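Local coordinates for N-acetyltransferase domain-containing protein (Deinococcus radiodurans, PDB 3S6F) that binds coenzyme A and probably transfers an acetyl group from acetyl-CoA to an amine whose identity is not known, at residues 19-25 / 37-41; 47-51 / 63-68; 76-81 / 94-99. One frame throughout, in Å; residues are numbered along the deposited sequence.

Contact 1. Residues 19-25 / 37-41; sequences VTPAQLG and PETLW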
loop_
_atom_site.group_PDB
_atom_site.type_symbol
_atom_site.label_atom_id
_atom_site.label_comp_id
_atom_site.label_asym_id
_atom_site.label_seq_id
_atom_site.Cartn_x
_atom_site.Cartn_y
_atom_site.Cartn_z
ATOM N N VAL A 19 -9.431 -8.550 21.706
ATOM C CA VAL A 19 -7.994 -8.257 21.700
ATOM C C VAL A 19 -7.751 -6.919 22.367
ATOM O O VAL A 19 -8.299 -5.891 21.940
ATOM C CB VAL A 19 -7.468 -8.177 20.264
ATOM C CG1 VAL A 19 -5.954 -7.835 20.232
ATOM C CG2 VAL A 19 -7.745 -9.464 19.505
ATOM N N THR A 20 -6.932 -6.929 23.411
ATOM C CA THR A 20 -6.550 -5.709 24.074
ATOM C C THR A 20 -5.128 -5.311 23.689
ATOM O O THR A 20 -4.356 -6.142 23.236
ATOM C CB THR A 20 -6.589 -5.920 25.604
ATOM O OG1 THR A 20 -5.590 -6.896 25.940
ATOM C CG2 THR A 20 -7.989 -6.370 26.071
ATOM N N PRO A 21 -4.741 -4.059 23.966
ATOM C CA PRO A 21 -3.327 -3.692 23.781
ATOM C C PRO A 21 -2.384 -4.561 24.611
ATOM O O PRO A 21 -1.282 -4.885 24.168
ATOM C CB PRO A 21 -3.284 -2.213 24.166
ATOM C CG PRO A 21 -4.646 -1.750 23.829
ATOM C CD PRO A 21 -5.586 -2.876 24.188
ATOM N N ALA A 22 -2.836 -4.992 25.785
ATOM C CA ALA A 22 -2.048 -5.896 26.637
ATOM C C ALA A 22 -1.733 -7.226 25.995
ATOM O O ALA A 22 -0.869 -7.928 26.500
ATOM C CB ALA A 22 -2.730 -6.153 27.983
ATOM N N GLN A 23 -2.462 -7.601 24.952
ATOM C CA GLN A 23 -2.269 -8.825 24.197
ATOM C C GLN A 23 -1.480 -8.619 22.904
ATOM O O GLN A 23 -1.216 -9.575 22.199
ATOM C CB GLN A 23 -3.603 -9.479 23.888
ATOM C CG GLN A 23 -4.271 -9.971 25.182
ATOM C CD GLN A 23 -5.678 -10.425 25.023
ATOM O OE1 GLN A 23 -6.443 -9.789 24.311
ATOM N NE2 GLN A 23 -6.062 -11.483 25.744
ATOM N N LEU A 24 -1.052 -7.391 22.632
ATOM C CA LEU A 24 -0.319 -6.999 21.429
ATOM C C LEU A 24 1.125 -6.614 21.739
ATOM O O LEU A 24 1.793 -6.036 20.897
ATOM C CB LEU A 24 -1.058 -5.851 20.710
ATOM C CG LEU A 24 -2.312 -6.283 19.963
ATOM C CD1 LEU A 24 -3.122 -5.046 19.575
ATOM C CD2 LEU A 24 -1.998 -7.076 18.718
ATOM N N GLY A 25 1.631 -6.950 22.916
ATOM C CA GLY A 25 3.018 -6.761 23.210
ATOM C C GLY A 25 3.913 -7.786 22.540
ATOM O O GLY A 25 3.471 -8.872 22.144
ATOM N N PRO A 37 2.117 -1.095 22.064
ATOM C CA PRO A 37 0.987 -2.012 21.802
ATOM C C PRO A 37 -0.317 -1.271 21.567
ATOM O O PRO A 37 -1.128 -1.704 20.761
ATOM C CB PRO A 37 0.980 -2.874 23.045
ATOM C CG PRO A 37 2.449 -2.878 23.488
ATOM C CD PRO A 37 2.898 -1.476 23.264
ATOM N N GLU A 38 -0.507 -0.159 22.264
ATOM C CA GLU A 38 -1.686 0.676 22.052
ATOM C C GLU A 38 -1.716 1.227 20.628
ATOM O O GLU A 38 -2.767 1.227 19.960
ATOM C CB GLU A 38 -1.716 1.823 23.066
ATOM C CG GLU A 38 -1.929 1.382 24.524
ATOM C CD GLU A 38 -0.712 0.696 25.239
ATOM O OE1 GLU A 38 0.515 0.791 24.844
ATOM O OE2 GLU A 38 -1.013 0.013 26.277
ATOM N N THR A 39 -0.564 1.677 20.122
ATOM C CA THR A 39 -0.480 2.140 18.760
ATOM C C THR A 39 -0.703 1.021 17.760
ATOM O O THR A 39 -1.363 1.213 16.738
ATOM C CB THR A 39 0.820 2.917 18.507
ATOM O OG1 THR A 39 0.797 4.053 19.389
ATOM C CG2 THR A 39 0.926 3.377 17.052
ATOM N N LEU A 40 -0.149 -0.159 18.017
ATOM C CA LEU A 40 -0.404 -1.309 17.164
ATOM C C LEU A 40 -1.901 -1.607 17.055
ATOM O O LEU A 40 -2.406 -1.897 15.985
ATOM C CB LEU A 40 0.427 -2.520 17.606
ATOM C CG LEU A 40 0.228 -3.803 16.772
ATOM C CD1 LEU A 40 0.417 -3.586 15.280
ATOM C CD2 LEU A 40 1.171 -4.900 17.279
ATOM N N TRP A 41 -2.604 -1.528 18.183
ATOM C CA TRP A 41 -4.042 -1.733 18.154
ATOM C C TRP A 41 -4.687 -0.742 17.178
ATOM O O TRP A 41 -5.516 -1.103 16.340
ATOM C CB TRP A 41 -4.599 -1.575 19.590
ATOM C CG TRP A 41 -5.974 -2.125 19.819
ATOM C CD1 TRP A 41 -6.267 -3.300 20.436
ATOM C CD2 TRP A 41 -7.223 -1.555 19.432
ATOM N NE1 TRP A 41 -7.601 -3.507 20.459
ATOM C CE2 TRP A 41 -8.233 -2.454 19.865
ATOM C CE3 TRP A 41 -7.609 -0.385 18.780
ATOM C CZ2 TRP A 41 -9.559 -2.228 19.653
ATOM C CZ3 TRP A 41 -8.961 -0.170 18.571
ATOM C CH2 TRP A 41 -9.908 -1.118 18.987
#
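The indole of Trp41 reaches out from helix 37-46 and gives its N-H to the backbone carbonyl of Val19, with NE1 2.9 Å from Val19 O. The oxygen lies in the plane of the ring, yet the donor stands above the carbonyl plane, 39° out of it. CG is anti to the backbone N of Trp41 (chi1 -163°), which swings the five-membered ring across to the 19-25 loop. Its CD1 corner then meets two aliphatic groups, Leu24 CD1 at 3.7 Å and Pro21 CD at 3.8 Å, both approaching obliquely. One turn back on the helix, Pro37 presses its CB to 3.2 Å from Pro21 O, and its CG lies 3.9 Å from Gly25 CA. Leu24 also sends CD2 across Leu40, meeting Leu40 CD2 at 4.1 Å. Glu38, bent at chi2, folds back so that OE2 and CG both touch Pro21 CB.

Behind this layer backbone bonds make the short 3-10 turn 21-23, and Gln23 OE1 also accepts the N-H of Thr20, while Val19 and Leu24 rest on Val60 of strand 60-68. With an alanine here in place of Trp41, Val19 O would probably lose this donor and a gap would open beside Pro21 and Leu24. Loop and helix thus meet through mostly apolar contacts, with a single directional hydrogen bond among them.

Contact 2. Residues 47-51 / 63-68; sequences AAVFV and FVNALS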
loop_
_atom_site.group_PDB
_atom_site.type_symbol
_atom_site.label_atom_id
_atom_site.label_comp_id
_atom_site.label_asym_id
_atom_site.label_seq_id
_atom_site.Cartn_x
_atom_site.Cartn_y
_atom_site.Cartn_z
ATOM N N ALA A 47 -6.269 -0.512 9.423
ATOM C CA ALA A 47 -5.961 -1.337 8.264
ATOM C C ALA A 47 -7.241 -1.603 7.460
ATOM O O ALA A 47 -8.331 -1.667 8.020
ATOM C CB ALA A 47 -5.319 -2.661 8.708
ATOM N N ALA A 48 -7.104 -1.870 6.173
ATOM C CA ALA A 48 -8.252 -2.417 5.432
ATOM C C ALA A 48 -8.656 -3.765 5.991
ATOM O O ALA A 48 -9.832 -4.020 6.272
ATOM C CB ALA A 48 -7.968 -2.510 3.939
ATOM N N VAL A 49 -7.688 -4.668 6.118
ATOM C CA VAL A 49 -7.875 -6.007 6.662
ATOM C C VAL A 49 -6.607 -6.374 7.408
ATOM O O VAL A 49 -5.520 -5.807 7.185
ATOM C CB VAL A 49 -8.203 -7.075 5.576
ATOM C CG1 VAL A 49 -9.524 -6.778 4.841
ATOM C CG2 VAL A 49 -7.031 -7.254 4.614
ATOM N N PHE A 50 -6.720 -7.366 8.265
ATOM C CA PHE A 50 -5.573 -7.908 8.995
ATOM C C PHE A 50 -5.897 -9.311 9.449
ATOM O O PHE A 50 -7.070 -9.708 9.465
ATOM C CB PHE A 50 -5.167 -7.008 10.186
ATOM C CG PHE A 50 -6.244 -6.869 11.201
ATOM C CD1 PHE A 50 -6.409 -7.799 12.222
ATOM C CD2 PHE A 50 -7.128 -5.802 11.147
ATOM C CE1 PHE A 50 -7.416 -7.667 13.154
ATOM C CE2 PHE A 50 -8.135 -5.683 12.087
ATOM C CZ PHE A 50 -8.273 -6.618 13.087
ATOM N N VAL A 51 -4.851 -10.053 9.830
ATOM C CA VAL A 51 -5.012 -11.378 10.420
ATOM C C VAL A 51 -4.122 -11.472 11.657
ATOM O O VAL A 51 -2.969 -11.064 11.589
ATOM C CB VAL A 51 -4.685 -12.533 9.445
ATOM C CG1 VAL A 51 -5.074 -13.892 10.045
ATOM C CG2 VAL A 51 -5.375 -12.343 8.087
ATOM N N PHE A 63 1.068 -11.408 13.383
ATOM C CA PHE A 63 0.054 -10.586 12.720
ATOM C C PHE A 63 0.546 -10.201 11.365
ATOM O O PHE A 63 1.744 -10.212 11.055
ATOM C CB PHE A 63 -0.338 -9.331 13.532
ATOM C CG PHE A 63 0.665 -8.205 13.458
ATOM C CD1 PHE A 63 1.781 -8.187 14.244
ATOM C CD2 PHE A 63 0.476 -7.199 12.532
ATOM C CE1 PHE A 63 2.703 -7.171 14.125
ATOM C CE2 PHE A 63 1.379 -6.162 12.446
ATOM C CZ PHE A 63 2.501 -6.169 13.211
ATOM N N VAL A 64 -0.402 -9.780 10.531
ATOM C CA VAL A 64 -0.143 -9.159 9.228
ATOM C C VAL A 64 -1.256 -8.148 9.001
ATOM O O VAL A 64 -2.420 -8.403 9.350
ATOM C CB VAL A 64 -0.094 -10.210 8.111
ATOM C CG1 VAL A 64 -1.397 -11.008 7.994
ATOM C CG2 VAL A 64 0.308 -9.621 6.782
ATOM N N ASN A 65 -0.928 -7.010 8.400
ATOM C CA ASN A 65 -1.944 -6.036 8.032
ATOM C C ASN A 65 -1.880 -5.722 6.550
ATOM O O ASN A 65 -0.905 -6.034 5.866
ATOM C CB ASN A 65 -1.866 -4.745 8.871
ATOM C CG ASN A 65 -0.625 -3.894 8.574
ATOM O OD1 ASN A 65 0.424 -4.424 8.227
ATOM N ND2 ASN A 65 -0.753 -2.582 8.807
ATOM N N ALA A 66 -2.910 -5.026 6.058
ATOM C CA ALA A 66 -2.959 -4.660 4.655
ATOM C C ALA A 66 -3.754 -3.371 4.488
ATOM O O ALA A 66 -4.777 -3.141 5.162
ATOM C CB ALA A 66 -3.542 -5.763 3.778
ATOM N N LEU A 67 -3.302 -2.586 3.524
ATOM C CA LEU A 67 -4.016 -1.418 2.996
ATOM C C LEU A 67 -4.661 -1.845 1.699
ATOM O O LEU A 67 -4.099 -2.667 0.969
ATOM C CB LEU A 67 -3.023 -0.283 2.718
ATOM C CG LEU A 67 -1.975 -0.011 3.807
ATOM C CD1 LEU A 67 -1.036 1.111 3.338
ATOM C CD2 LEU A 67 -2.575 0.270 5.194
ATOM N N SER A 68 -5.825 -1.295 1.352
ATOM C CA SER A 68 -6.499 -1.700 0.130
ATOM C C SER A 68 -7.513 -0.647 -0.297
ATOM O O SER A 68 -8.076 0.046 0.553
ATOM C CB SER A 68 -7.257 -3.012 0.402
ATOM O OG SER A 68 -7.835 -3.485 -0.799
#
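A beta hairpin, strand 49-54 running against strand 60-68, begins its ladder with a classic bulge in which Ala48 and Val49 both face Ala66. Ala66 O takes two weak bonds, a short but bent one from Ala48 N at 2.8 Å and a straighter, longer one from Val49 N at 3.4 Å. Ala66 N returns a weak bond to Val49 O. Beyond the bulge the pairing becomes regular: Val51 N meets Val64 O at 3.0 Å, in the carbonyl plane, and Val64 N gives its hydrogen to Val51 O at 3.1 Å. Between the hydrogen-bonded pairs Val49-Ala66 and Val51-Val64 sits the non-hydrogen-bonded pair of Phe50 and Asn65, where Phe50 CB comes to 3.2 Å from Val64 O.

These are neighbouring antiparallel strands in the central sheet of the GNAT fold, and their side chains sort onto its two faces. Val49, Val51, Val64 and Ala66 turn to the face covered by helix 90-102. There Val51 and Val64 lie side by side: Val64 CG1 stands between its own backbone N and carbonyl carbon (chi1 59°), which sets it against Val51 CB at 3.9 Å. Val49 CG2 touches Ala66 CB farther along. Phe50 and Asn65 turn to the other face, under helix 37-46, where Phe50 packs on Leu44 and Asn65 on Ile43. At the bulged end, Ala47 CB sits over Asn65 CB, and Ala48 CB meets Ser68 CB at 3.6 Å, while Ser68 OG bonds to Gly70 N.

Contact 3. Residues 76-81 / 94-99; sequences IPLLEV and LMRRVL. With COA (coenzyme A), chain B.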
loop_
_atom_site.group_PDB
_atom_site.type_symbol
_atom_site.label_atom_id
_atom_site.label_comp_id
_atom_site.label_asym_id
_atom_site.label_seq_id
_atom_site.Cartn_x
_atom_site.Cartn_y
_atom_site.Cartn_z
ATOM N N ILE A 76 0.934 -4.602 1.762
ATOM C CA ILE A 76 1.107 -5.296 3.047
ATOM C C ILE A 76 2.242 -4.639 3.825
ATOM O O ILE A 76 3.399 -4.935 3.559
ATOM C CB ILE A 76 1.346 -6.797 2.847
ATOM C CG1 ILE A 76 0.075 -7.407 2.110
ATOM C CG2 ILE A 76 1.604 -7.496 4.192
ATOM C CD1 ILE A 76 0.187 -8.832 1.627
ATOM N N PRO A 77 1.937 -3.700 4.737
ATOM C CA PRO A 77 3.024 -3.003 5.413
ATOM C C PRO A 77 3.847 -3.830 6.379
ATOM O O PRO A 77 5.060 -3.639 6.469
ATOM C CB PRO A 77 2.294 -1.848 6.145
ATOM C CG PRO A 77 1.024 -1.644 5.367
ATOM C CD PRO A 77 0.634 -3.043 4.963
ATOM N N LEU A 78 3.172 -4.662 7.166
ATOM C CA LEU A 78 3.773 -5.362 8.306
ATOM C C LEU A 78 3.395 -6.819 8.324
ATOM O O LEU A 78 2.221 -7.166 8.161
ATOM C CB LEU A 78 3.332 -4.724 9.626
ATOM C CG LEU A 78 3.610 -3.241 9.849
ATOM C CD1 LEU A 78 2.843 -2.756 11.087
ATOM C CD2 LEU A 78 5.118 -2.948 9.948
ATOM N N LEU A 79 4.374 -7.670 8.595
ATOM C CA LEU A 79 4.203 -9.096 8.852
ATOM C C LEU A 79 5.203 -9.458 9.936
ATOM O O LEU A 79 6.403 -9.238 9.750
ATOM C CB LEU A 79 4.467 -9.917 7.588
ATOM C CG LEU A 79 4.551 -11.440 7.764
ATOM C CD1 LEU A 79 3.186 -12.036 8.105
ATOM C CD2 LEU A 79 5.174 -12.086 6.528
ATOM N N GLU A 80 4.749 -10.064 11.026
ATOM C CA GLU A 80 5.691 -10.461 12.049
ATOM C C GLU A 80 5.127 -11.601 12.860
ATOM O O GLU A 80 3.965 -11.641 13.240
ATOM C CB GLU A 80 6.035 -9.307 12.996
ATOM C CG GLU A 80 7.200 -9.604 13.926
ATOM C CD GLU A 80 7.655 -8.387 14.730
ATOM O OE1 GLU A 80 6.969 -7.339 14.672
ATOM O OE2 GLU A 80 8.689 -8.495 15.438
ATOM N N VAL A 81 6.016 -12.561 13.127
ATOM C CA VAL A 81 5.780 -13.671 14.041
ATOM C C VAL A 81 6.813 -13.548 15.142
ATOM O O VAL A 81 7.992 -13.328 14.881
ATOM C CB VAL A 81 5.879 -15.042 13.320
ATOM C CG1 VAL A 81 5.853 -16.208 14.292
ATOM C CG2 VAL A 81 4.773 -15.160 12.251
ATOM N N LEU A 94 -0.179 -16.764 7.703
ATOM C CA LEU A 94 -0.703 -15.413 7.821
ATOM C C LEU A 94 -0.808 -14.751 6.457
ATOM O O LEU A 94 -1.786 -14.061 6.156
ATOM C CB LEU A 94 0.169 -14.606 8.772
ATOM C CG LEU A 94 -0.039 -14.922 10.257
ATOM C CD1 LEU A 94 1.111 -14.314 11.085
ATOM C CD2 LEU A 94 -1.392 -14.451 10.756
HETATM N N MSE A 95 0.236 -14.899 5.634
HETATM C CA MSE A 95 0.196 -14.333 4.294
HETATM C C MSE A 95 -0.941 -14.923 3.447
HETATM O O MSE A 95 -1.687 -14.192 2.783
HETATM C CB MSE A 95 1.542 -14.528 3.593
HETATM C CG MSE A 95 2.630 -13.605 4.045
HETATM SE SE MSE A 95 2.297 -11.739 3.623
HETATM C CE MSE A 95 2.338 -11.929 1.658
ATOM N N ARG A 96 -1.088 -16.246 3.465
ATOM C CA ARG A 96 -2.187 -16.831 2.707
ATOM C C ARG A 96 -3.536 -16.288 3.210
ATOM O O ARG A 96 -4.430 -15.965 2.416
ATOM C CB ARG A 96 -2.156 -18.362 2.818
ATOM C CG ARG A 96 -1.054 -19.051 2.029
ATOM C CD ARG A 96 -1.218 -20.568 2.012
ATOM N NE ARG A 96 -0.936 -21.142 3.297
ATOM C CZ ARG A 96 0.285 -21.509 3.699
ATOM N NH1 ARG A 96 1.354 -21.418 2.891
ATOM N NH2 ARG A 96 0.394 -21.990 4.923
ATOM N N ARG A 97 -3.695 -16.190 4.530
ATOM C CA ARG A 97 -4.955 -15.713 5.088
ATOM C C ARG A 97 -5.220 -14.253 4.755
ATOM O O ARG A 97 -6.364 -13.905 4.490
ATOM C CB ARG A 97 -4.999 -15.972 6.584
ATOM C CG ARG A 97 -5.212 -17.461 6.890
ATOM C CD ARG A 97 -5.054 -17.749 8.359
ATOM N NE ARG A 97 -5.330 -19.148 8.678
ATOM C CZ ARG A 97 -6.506 -19.605 9.089
ATOM N NH1 ARG A 97 -7.550 -18.812 9.269
ATOM N NH2 ARG A 97 -6.601 -20.903 9.377
ATOM N N VAL A 98 -4.204 -13.391 4.755
ATOM C CA VAL A 98 -4.469 -11.982 4.438
ATOM C C VAL A 98 -4.801 -11.823 2.949
ATOM O O VAL A 98 -5.643 -11.000 2.585
ATOM C CB VAL A 98 -3.339 -11.042 4.897
ATOM C CG1 VAL A 98 -2.130 -11.011 3.964
ATOM C CG2 VAL A 98 -3.903 -9.631 5.114
ATOM N N LEU A 99 -4.184 -12.660 2.103
ATOM C CA LEU A 99 -4.506 -12.625 0.683
ATOM C C LEU A 99 -5.963 -13.049 0.465
ATOM O O LEU A 99 -6.666 -12.443 -0.344
ATOM C CB LEU A 99 -3.510 -13.466 -0.133
ATOM C CG LEU A 99 -2.087 -12.925 -0.168
ATOM C CD1 LEU A 99 -1.130 -13.972 -0.747
ATOM C CD2 LEU A 99 -2.002 -11.617 -0.920
HETATM N N1A COA B . 16.662 -14.546 6.522
HETATM C C2A COA B . 16.645 -15.717 5.794
HETATM N N3A COA B . 15.516 -16.495 5.690
HETATM C C4A COA B . 14.399 -16.093 6.348
HETATM C C5A COA B . 14.399 -14.931 7.113
HETATM C C6A COA B . 15.538 -14.131 7.180
HETATM N N6A COA B . 15.566 -12.985 7.871
HETATM N N7A COA B . 13.155 -14.801 7.647
HETATM C C8A COA B . 12.412 -15.853 7.240
HETATM N N9A COA B . 13.165 -16.663 6.439
HETATM C C1B COA B . 12.730 -17.878 5.754
HETATM C C2B COA B . 13.503 -19.108 6.210
HETATM O O2B COA B . 13.589 -19.932 5.089
HETATM C C3B COA B . 12.610 -19.783 7.239
HETATM O O3B COA B . 12.843 -21.173 7.389
HETATM P P3B COA B . 13.776 -21.723 8.599
HETATM O O7A COA B . 15.129 -21.085 8.412
HETATM O O8A COA B . 13.149 -21.295 9.902
HETATM O O9A COA B . 13.793 -23.223 8.422
HETATM C C4B COA B . 11.253 -19.459 6.636
HETATM O O4B COA B . 11.388 -18.165 6.063
HETATM C C5B COA B . 10.127 -19.467 7.653
HETATM O O5B COA B . 8.890 -19.504 6.964
HETATM P P1A COA B . 7.551 -19.665 7.852
HETATM O O1A COA B . 6.444 -19.793 6.866
HETATM O O2A COA B . 7.684 -20.721 8.910
HETATM O O3A COA B . 7.453 -18.201 8.481
HETATM P P2A COA B . 7.771 -17.724 9.981
HETATM O O4A COA B . 9.106 -18.212 10.395
HETATM O O5A COA B . 6.597 -18.072 10.828
HETATM O O6A COA B . 7.748 -16.153 9.737
HETATM C CBP COA B . 8.792 -14.105 9.084
HETATM C CCP COA B . 8.554 -15.561 8.719
HETATM C CDP COA B . 7.436 -13.387 9.219
HETATM C CEP COA B . 9.603 -13.434 7.953
HETATM C CAP COA B . 9.577 -14.113 10.408
HETATM O OAP COA B . 10.909 -14.546 10.204
HETATM C C9P COA B . 9.610 -12.732 11.021
HETATM O O9P COA B . 8.619 -12.315 11.799
HETATM N N8P COA B . 10.662 -11.946 10.833
HETATM C C7P COA B . 10.740 -10.606 11.402
HETATM C C6P COA B . 9.874 -9.566 10.676
HETATM C C5P COA B . 10.059 -9.672 9.189
HETATM O O5P COA B . 11.199 -9.735 8.719
HETATM N N4P COA B . 8.933 -9.675 8.462
HETATM C C3P COA B . 8.920 -9.523 7.027
HETATM C C2P COA B . 8.435 -8.109 6.709
HETATM S S1P COA B . 9.646 -6.817 7.152
#
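Ile76 drives its CD1 methyl into helix 90-102, where it meets the CE of Met95, a selenomethionine, at 3.8 Å and Val98 CG1 at 3.9 Å. Toward Val98 the approach is tip to tip; toward Met95 the chains cross obliquely. The selenomethionine is bent at chi2 and chi3, which brings SE and CE to Ile76 CD1, with SE also near Leu79 CD2. Its CG touches Leu79 CD2 at 3.9 Å, and the other branch of that leucine, CD1, lies across Leu94 CB. This is the dense, wholly apolar part of the contact: no hydrogen bond joins strand to helix, and Leu110 and Tyr120 help to enclose Met95.

Strand 73-81 and helix 90-102 are the first two elements of a beta-alpha-beta unit completed by strand 107-112, the coenzyme A-binding part of the GNAT fold. With the axes of 79-81 and 94-99 10.5 Å apart, the layer between them is filled by side chains.

Packing is looser at both ends. Leu99, partly exposed, brings its CD2 only to 4.4 Å from Ile76 CD1. Val81 meets the helix through CG2 alone, 3.9 Å from Leu94 CD1, and here coenzyme A takes over as neighbour, running beside the strand much as another strand would. Its N4P gives a hydrogen to Leu79 O at 2.9 Å, and Val81 N lies 2.9 Å from O9P, with an N-H...O angle of 177°. Leu79 CD2 also touches the cofactor methyl CDP, while Ser87, Gly89, Gly91 and Ser92 supply further hydrogen bonds to coenzyme A.

Contact 1 lies toward the surface, its centre about 13 Å from the centre of the chain, whereas contacts 2 and 3 are buried and their centres are only 7 Å apart. Those two share the central sheet: strands 60-68 and 73-81 are neighbours, and helix 90-102 covers the valine face of contact 2 as well as the strand of contact 3. Their chemistry differs: backbone bonds carry the hairpin, while side-chain packing alone joins strand to helix, with Leu79 O and Val81 N bonded to coenzyme A. Contact 1 combines apolar packing with one side-chain-to-backbone bond and reaches the sheet through Leu40, which packs on Phe63; it does not touch contact 3.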